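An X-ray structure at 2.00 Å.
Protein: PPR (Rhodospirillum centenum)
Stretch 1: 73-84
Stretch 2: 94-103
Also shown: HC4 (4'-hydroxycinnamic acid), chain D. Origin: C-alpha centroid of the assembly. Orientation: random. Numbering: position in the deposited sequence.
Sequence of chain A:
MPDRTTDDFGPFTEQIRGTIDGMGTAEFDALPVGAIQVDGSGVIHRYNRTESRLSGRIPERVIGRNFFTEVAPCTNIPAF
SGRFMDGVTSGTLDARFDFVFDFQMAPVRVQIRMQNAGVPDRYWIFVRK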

ATOM      1  N   PRO A  73       5.322  -7.065   6.411  1.00 33.70           N
ATOM      2  CA  PRO A  73       4.821  -8.377   6.854  1.00 33.27           C
ATOM      3  C   PRO A  73       3.586  -8.412   7.757  1.00 30.60           C
ATOM      4  O   PRO A  73       2.834  -9.387   7.712  1.00 33.35           O
ATOM      5  CB  PRO A  73       6.042  -8.997   7.524  1.00 36.76           C
ATOM      6  CG  PRO A  73       6.777  -7.829   8.030  1.00 36.05           C
ATOM      7  CD  PRO A  73       6.717  -6.893   6.866  1.00 36.93           C
ATOM      8  N   CYS A  74       3.349  -7.343   8.524  1.00 29.79           N
ATOM      9  CA  CYS A  74       2.175  -7.246   9.414  1.00 30.20           C
ATOM     10  C   CYS A  74       0.843  -7.229   8.658  1.00 27.95           C
ATOM     11  O   CYS A  74      -0.220  -7.400   9.251  1.00 24.58           O
ATOM     12  CB  CYS A  74       2.323  -6.098  10.416  1.00 28.11           C
ATOM     13  SG  CYS A  74       2.059  -4.413   9.730  1.00 43.28           S
ATOM     14  N   THR A  75       0.922  -6.972   7.353  1.00 27.11           N
ATOM     15  CA  THR A  75      -0.250  -6.945   6.484  1.00 30.75           C
ATOM     16  C   THR A  75      -0.567  -8.338   5.913  1.00 33.33           C
ATOM     17  O   THR A  75      -1.602  -8.519   5.280  1.00 33.81           O
ATOM     18  CB  THR A  75      -0.048  -5.982   5.285  1.00 30.71           C
ATOM     19  OG1 THR A  75       0.937  -6.510   4.384  1.00 28.24           O
ATOM     20  CG2 THR A  75       0.368  -4.593   5.759  1.00 33.88           C
ATOM     21  N   ASN A  76       0.309  -9.317   6.163  1.00 35.33           N
ATOM     22  CA  ASN A  76       0.142 -10.679   5.637  1.00 40.48           C
ATOM     23  C   ASN A  76      -0.890 -11.582   6.342  1.00 41.95           C
ATOM     24  O   ASN A  76      -0.667 -12.778   6.557  1.00 44.71           O
ATOM     25  CB  ASN A  76       1.515 -11.367   5.500  1.00 43.08           C
ATOM     26  CG  ASN A  76       1.643 -12.196   4.228  1.00 45.24           C
ATOM     27  OD1 ASN A  76       2.333 -13.216   4.213  1.00 48.00           O
ATOM     28  ND2 ASN A  76       0.993 -11.759   3.160  1.00 46.01           N
ATOM     29  N   ILE A  77      -2.030 -10.982   6.679  1.00 41.62           N
ATOM     30  CA  ILE A  77      -3.155 -11.649   7.337  1.00 36.14           C
ATOM     31  C   ILE A  77      -4.363 -11.615   6.361  1.00 38.43           C
ATOM     32  O   ILE A  77      -4.293 -10.917   5.340  1.00 33.39           O
ATOM     33  CB  ILE A  77      -3.503 -10.944   8.706  1.00 41.39           C
ATOM     34  CG1 ILE A  77      -3.707  -9.430   8.536  1.00 40.02           C
ATOM     35  CG2 ILE A  77      -2.449 -11.275   9.759  1.00 35.27           C
ATOM     36  CD1 ILE A  77      -4.376  -8.787   9.742  1.00 45.38           C
ATOM     37  N   PRO A  78      -5.445 -12.414   6.610  1.00 38.24           N
ATOM     38  CA  PRO A  78      -6.591 -12.374   5.688  1.00 38.26           C
ATOM     39  C   PRO A  78      -7.328 -11.034   5.561  1.00 33.54           C
ATOM     40  O   PRO A  78      -7.923 -10.758   4.521  1.00 33.56           O
ATOM     41  CB  PRO A  78      -7.506 -13.461   6.238  1.00 42.41           C
ATOM     42  CG  PRO A  78      -6.538 -14.471   6.701  1.00 43.15           C
ATOM     43  CD  PRO A  78      -5.544 -13.628   7.453  1.00 40.95           C
ATOM     44  N   ALA A  79      -7.232 -10.190   6.588  1.00 31.90           N
ATOM     45  CA  ALA A  79      -7.883  -8.878   6.582  1.00 30.62           C
ATOM     46  C   ALA A  79      -7.229  -7.882   5.623  1.00 32.44           C
ATOM     47  O   ALA A  79      -7.875  -6.934   5.190  1.00 32.94           O
ATOM     48  CB  ALA A  79      -7.907  -8.292   7.992  1.00 30.69           C
ATOM     49  N   PHE A  80      -5.960  -8.107   5.286  1.00 32.16           N
ATOM     50  CA  PHE A  80      -5.237  -7.208   4.383  1.00 30.73           C
ATOM     51  C   PHE A  80      -4.747  -7.903   3.108  1.00 28.06           C
ATOM     52  O   PHE A  80      -5.234  -7.568   2.034  1.00 28.71           O
ATOM     53  CB  PHE A  80      -4.076  -6.509   5.130  1.00 25.75           C
ATOM     54  CG  PHE A  80      -3.665  -5.137   4.568  1.00 25.50           C
ATOM     55  CD1 PHE A  80      -3.419  -4.923   3.186  1.00 22.68           C
ATOM     56  CD2 PHE A  80      -3.418  -4.076   5.454  1.00 25.69           C
ATOM     57  CE1 PHE A  80      -2.923  -3.675   2.699  1.00 20.58           C
ATOM     58  CE2 PHE A  80      -2.920  -2.818   4.984  1.00 24.45           C
ATOM     59  CZ  PHE A  80      -2.671  -2.625   3.596  1.00 23.79           C
ATOM     60  N   SER A  81      -3.773  -8.818   3.212  1.00 27.28           N
ATOM     61  CA  SER A  81      -3.233  -9.510   2.028  1.00 26.49           C
ATOM     62  C   SER A  81      -4.223 -10.455   1.394  1.00 26.93           C
ATOM     63  O   SER A  81      -4.231 -10.612   0.175  1.00 28.20           O
ATOM     64  CB  SER A  81      -1.913 -10.256   2.319  1.00 30.31           C
ATOM     65  OG  SER A  81      -2.102 -11.368   3.173  1.00 25.96           O
ATOM     66  N   GLY A  82      -5.085 -11.044   2.230  1.00 28.81           N
ATOM     67  CA  GLY A  82      -6.124 -11.953   1.755  1.00 28.09           C
ATOM     68  C   GLY A  82      -7.114 -11.172   0.902  1.00 28.04           C
ATOM     69  O   GLY A  82      -7.482 -11.619  -0.182  1.00 27.80           O
ATOM     70  N   ARG A  83      -7.468  -9.968   1.366  1.00 27.09           N
ATOM     71  CA  ARG A  83      -8.381  -9.056   0.655  1.00 30.45           C
ATOM     72  C   ARG A  83      -7.766  -8.616  -0.679  1.00 28.83           C
ATOM     73  O   ARG A  83      -8.469  -8.484  -1.682  1.00 29.00           O
ATOM     74  CB  ARG A  83      -8.671  -7.827   1.511  1.00 27.26           C
ATOM     75  CG  ARG A  83     -10.114  -7.700   1.930  1.00 42.22           C
ATOM     76  CD  ARG A  83     -10.245  -6.706   3.037  1.00 39.02           C
ATOM     77  NE  ARG A  83     -11.616  -6.469   3.461  1.00 40.14           N
ATOM     78  CZ  ARG A  83     -11.961  -6.144   4.706  1.00 41.92           C
ATOM     79  NH1 ARG A  83     -11.036  -6.040   5.661  1.00 42.93           N
ATOM     80  NH2 ARG A  83     -13.218  -5.834   4.982  1.00 41.87           N
ATOM     81  N   PHE A  84      -6.444  -8.436  -0.681  1.00 28.56           N
ATOM     82  CA  PHE A  84      -5.701  -8.069  -1.891  1.00 27.81           C
ATOM     83  C   PHE A  84      -5.720  -9.218  -2.909  1.00 25.10           C
ATOM     84  O   PHE A  84      -6.035  -8.993  -4.078  1.00 28.85           O
ATOM     85  CB  PHE A  84      -4.240  -7.668  -1.563  1.00 24.68           C
ATOM     86  CG  PHE A  84      -3.391  -7.375  -2.789  1.00 29.00           C
ATOM     87  CD1 PHE A  84      -3.531  -6.156  -3.473  1.00 28.41           C
ATOM     88  CD2 PHE A  84      -2.467  -8.328  -3.280  1.00 31.15           C
ATOM     89  CE1 PHE A  84      -2.774  -5.879  -4.630  1.00 24.86           C
ATOM     90  CE2 PHE A  84      -1.695  -8.063  -4.445  1.00 30.09           C
ATOM     91  CZ  PHE A  84      -1.855  -6.833  -5.119  1.00 31.42           C
TER
HETATM   92  C1  HC4 D 130       3.613  -3.971   9.016  1.00 39.21           C
HETATM   93  O1  HC4 D 130       4.610  -4.764   8.972  1.00 32.92           O
HETATM   94  C2  HC4 D 130       3.565  -2.679   8.381  1.00 34.15           C
HETATM   95  C3  HC4 D 130       4.632  -2.129   7.812  1.00 36.32           C
HETATM   96  C1' HC4 D 130       4.612  -1.003   6.923  1.00 34.98           C
HETATM   97  C2' HC4 D 130       5.878  -0.517   6.363  1.00 36.06           C
HETATM   98  C3' HC4 D 130       5.872   0.532   5.416  1.00 35.68           C
HETATM   99  C4' HC4 D 130       4.630   1.061   4.962  1.00 33.91           C
HETATM  100  C5' HC4 D 130       3.407   0.586   5.502  1.00 33.12           C
HETATM  101  C6' HC4 D 130       3.419  -0.440   6.446  1.00 31.66           C
HETATM  102  O4' HC4 D 130       4.585   2.032   4.075  1.00 30.26           O
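Stretch 2 (94-103) DARFDFVFDF

How does stretch 2 run relative to stretch 1? It is an extended β-strand over most of its length, and it passes nearly antiparallel to helix 78-84: the N-to-C directions differ by 172°, and the two axes come within 9.8 Å. Its early residues therefore lie beside Arg83, late in stretch 1, and its last ones reach the 3-10 segment 73-75. The register follows: the CA atoms of Ala95 and Arg83 are 7.4 Å apart, those of Phe97 and Ala79 8.5 Å, and those of Asp102 and Cys74 6.9 Å. No hydrogen bond links the stretches; the contact is mostly the packing of side chains, with a few backbone atoms taking part.

What do the first residues of the strand meet? Asp94 points away, whereas Ala95 turns toward the helix and sets its CB 4.2 Å from Arg83 CD. Arg96 points away again, in the alternation expected of a strand. Phe97 comes next, with chi1 in the p well, and the guanidinium of Arg83 stacks flat on its ring, planes at 11° and centres 4.6 Å apart; Arg83 NH1 lies 3.5 Å from Phe97 CG. The same NH1 makes a weak hydrogen bond to Ala79 O at 3.3 Å, which ties the guanidinium back to its own helix while it covers the ring. Ala79 O itself lies over a face of Phe97, 3.5 Å from Phe97 CE2.

How does Phe80 meet the aromatic rings of the strand? Phe97 directs its edge at the face of Phe80, centroids 5.2 Å apart and planes at 85°. Beyond the outward-pointing Asp98, Phe99 again turns toward the helix, but here the roles reverse: Phe80 presents its edge to the face of Phe99, centroids 5.1 Å apart and planes at 87°. Around the edge of Phe99, its CE1 meets Ile77 CD1 at 3.6 Å and its CZ meets Cys74 O at 3.7 Å.

Where does stretch 2 approach the bound 4'-hydroxycinnamic acid? Val100 points away, and Phe101 leaves its backbone sideways, but its ring end swings nearer. Phe101 CE1 packs 3.8 Å from Thr75 CG2 and 4.0 Å from Phe80 CE2, while Phe101 CD1 lies 3.9 Å from Cys74 SG. That sulfur is bonded covalently to C1 of HC4, whose C6' lies over a face of Phe101. Asp102 adds a backbone contact, its N 4.2 Å from Cys74 SG. Phe103, poorly ordered, brings its ring edge to the ligand, with CE2 3.6 Å from HC4 C1'.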

ATOM      1  N   ASP A  94     -11.479  -3.682  -4.543  1.00 33.59           N
ATOM      2  CA  ASP A  94     -12.215  -2.573  -3.958  1.00 35.14           C
ATOM      3  C   ASP A  94     -12.491  -2.882  -2.500  1.00 35.67           C
ATOM      4  O   ASP A  94     -13.432  -3.622  -2.173  1.00 35.82           O
ATOM      5  CB  ASP A  94     -13.519  -2.313  -4.705  1.00 39.83           C
ATOM      6  CG  ASP A  94     -13.985  -0.900  -4.532  1.00 43.96           C
ATOM      7  OD1 ASP A  94     -14.668  -0.611  -3.525  1.00 47.77           O
ATOM      8  OD2 ASP A  94     -13.609  -0.062  -5.378  1.00 49.69           O
ATOM      9  N   ALA A  95     -11.684  -2.285  -1.627  1.00 31.71           N
ATOM     10  CA  ALA A  95     -11.805  -2.523  -0.199  1.00 32.42           C
ATOM     11  C   ALA A  95     -11.523  -1.270   0.602  1.00 34.69           C
ATOM     12  O   ALA A  95     -10.700  -0.438   0.208  1.00 32.27           O
ATOM     13  CB  ALA A  95     -10.863  -3.642   0.226  1.00 32.39           C
ATOM     14  N   ARG A  96     -12.198  -1.169   1.745  1.00 36.42           N
ATOM     15  CA  ARG A  96     -12.066  -0.055   2.678  1.00 38.87           C
ATOM     16  C   ARG A  96     -12.197  -0.694   4.056  1.00 40.37           C
ATOM     17  O   ARG A  96     -13.185  -1.397   4.327  1.00 40.36           O
ATOM     18  CB  ARG A  96     -13.181   0.971   2.435  1.00 42.40           C
ATOM     19  CG  ARG A  96     -13.101   2.251   3.289  1.00 52.15           C
ATOM     20  CD  ARG A  96     -14.069   3.345   2.812  1.00 59.06           C
ATOM     21  NE  ARG A  96     -15.463   2.893   2.721  1.00 65.20           N
ATOM     22  CZ  ARG A  96     -16.211   2.954   1.618  1.00 67.17           C
ATOM     23  NH1 ARG A  96     -15.716   3.452   0.491  1.00 68.69           N
ATOM     24  NH2 ARG A  96     -17.445   2.464   1.624  1.00 69.70           N
ATOM     25  N   PHE A  97     -11.172  -0.511   4.894  1.00 37.25           N
ATOM     26  CA  PHE A  97     -11.158  -1.086   6.249  1.00 34.05           C
ATOM     27  C   PHE A  97     -10.188  -0.370   7.178  1.00 37.00           C
ATOM     28  O   PHE A  97      -9.237   0.258   6.718  1.00 36.61           O
ATOM     29  CB  PHE A  97     -10.824  -2.601   6.215  1.00 33.44           C
ATOM     30  CG  PHE A  97      -9.514  -2.937   5.521  1.00 35.60           C
ATOM     31  CD1 PHE A  97      -9.454  -3.032   4.114  1.00 35.78           C
ATOM     32  CD2 PHE A  97      -8.344  -3.184   6.267  1.00 32.94           C
ATOM     33  CE1 PHE A  97      -8.248  -3.370   3.454  1.00 38.44           C
ATOM     34  CE2 PHE A  97      -7.130  -3.522   5.624  1.00 35.55           C
ATOM     35  CZ  PHE A  97      -7.083  -3.618   4.213  1.00 37.16           C
ATOM     36  N   ASP A  98     -10.430  -0.494   8.484  1.00 38.25           N
ATOM     37  CA  ASP A  98      -9.568   0.107   9.503  1.00 42.28           C
ATOM     38  C   ASP A  98      -8.436  -0.872   9.820  1.00 40.79           C
ATOM     39  O   ASP A  98      -8.629  -2.090   9.773  1.00 39.51           O
ATOM     40  CB  ASP A  98     -10.365   0.460  10.771  1.00 46.38           C
ATOM     41  CG  ASP A  98     -11.331   1.637  10.563  1.00 50.01           C
ATOM     42  OD1 ASP A  98     -11.219   2.351   9.539  1.00 50.97           O
ATOM     43  OD2 ASP A  98     -12.217   1.849  11.422  1.00 54.06           O
ATOM     44  N   PHE A  99      -7.250  -0.339  10.098  1.00 39.94           N
ATOM     45  CA  PHE A  99      -6.069  -1.154  10.381  1.00 40.23           C
ATOM     46  C   PHE A  99      -5.110  -0.421  11.305  1.00 40.00           C
ATOM     47  O   PHE A  99      -5.203   0.794  11.477  1.00 37.25           O
ATOM     48  CB  PHE A  99      -5.347  -1.480   9.058  1.00 39.75           C
ATOM     49  CG  PHE A  99      -4.602  -2.783   9.077  1.00 36.32           C
ATOM     50  CD1 PHE A  99      -5.305  -3.995   9.039  1.00 33.67           C
ATOM     51  CD2 PHE A  99      -3.196  -2.809   9.183  1.00 36.39           C
ATOM     52  CE1 PHE A  99      -4.624  -5.224   9.110  1.00 38.29           C
ATOM     53  CE2 PHE A  99      -2.494  -4.032   9.257  1.00 33.11           C
ATOM     54  CZ  PHE A  99      -3.209  -5.245   9.220  1.00 36.74           C
ATOM     55  N   VAL A 100      -4.183  -1.177  11.887  1.00 40.58           N
ATOM     56  CA  VAL A 100      -3.179  -0.632  12.790  1.00 42.19           C
ATOM     57  C   VAL A 100      -1.802  -1.190  12.395  1.00 44.38           C
ATOM     58  O   VAL A 100      -1.627  -2.406  12.258  1.00 45.97           O
ATOM     59  CB  VAL A 100      -3.559  -0.892  14.304  1.00 43.67           C
ATOM     60  CG1 VAL A 100      -3.562  -2.384  14.659  1.00 47.02           C
ATOM     61  CG2 VAL A 100      -2.649  -0.117  15.236  1.00 45.05           C
ATOM     62  N   PHE A 101      -0.875  -0.281  12.103  1.00 45.74           N
ATOM     63  CA  PHE A 101       0.491  -0.627  11.722  1.00 47.85           C
ATOM     64  C   PHE A 101       1.395  -0.764  12.949  1.00 52.05           C
ATOM     65  O   PHE A 101       1.578   0.196  13.713  1.00 51.63           O
ATOM     66  CB  PHE A 101       1.057   0.407  10.740  1.00 42.72           C
ATOM     67  CG  PHE A 101       0.588   0.223   9.321  1.00 39.92           C
ATOM     68  CD1 PHE A 101       0.239  -1.056   8.844  1.00 38.80           C
ATOM     69  CD2 PHE A 101       0.489   1.326   8.445  1.00 38.35           C
ATOM     70  CE1 PHE A 101      -0.208  -1.249   7.515  1.00 40.55           C
ATOM     71  CE2 PHE A 101       0.041   1.150   7.104  1.00 38.45           C
ATOM     72  CZ  PHE A 101      -0.310  -0.153   6.643  1.00 35.50           C
ATOM     73  N   ASP A 102       1.940  -1.973  13.130  1.00 56.40           N
ATOM     74  CA  ASP A 102       2.815  -2.313  14.259  1.00 60.06           C
ATOM     75  C   ASP A 102       4.297  -2.030  13.991  1.00 62.11           C
ATOM     76  O   ASP A 102       5.084  -2.940  13.671  1.00 63.49           O
ATOM     77  CB  ASP A 102       2.614  -3.784  14.654  1.00 61.96           C
ATOM     78  CG  ASP A 102       3.087  -4.084  16.066  1.00 65.43           C
ATOM     79  OD1 ASP A 102       2.669  -3.360  17.004  1.00 67.23           O
ATOM     80  OD2 ASP A 102       3.868  -5.048  16.234  1.00 65.55           O
ATOM     81  N   PHE A 103       4.665  -0.762  14.157  1.00 63.42           N
ATOM     82  CA  PHE A 103       6.037  -0.301  13.956  1.00 64.86           C
ATOM     83  C   PHE A 103       6.888  -0.561  15.192  1.00 64.26           C
ATOM     84  O   PHE A 103       6.384  -1.057  16.196  1.00 66.13           O
ATOM     85  CB  PHE A 103       6.044   1.191  13.594  1.00 66.55           C
ATOM     86  CG  PHE A 103       5.430   1.504  12.249  1.00 69.03           C
ATOM     87  CD1 PHE A 103       4.904   2.785  11.980  1.00 70.07           C
ATOM     88  CD2 PHE A 103       5.388   0.529  11.231  1.00 69.71           C
ATOM     89  CE1 PHE A 103       4.341   3.091  10.699  1.00 70.33           C
ATOM     90  CE2 PHE A 103       4.838   0.815   9.964  1.00 70.32           C
ATOM     91  CZ  PHE A 103       4.311   2.094   9.689  1.00 69.51           C
TER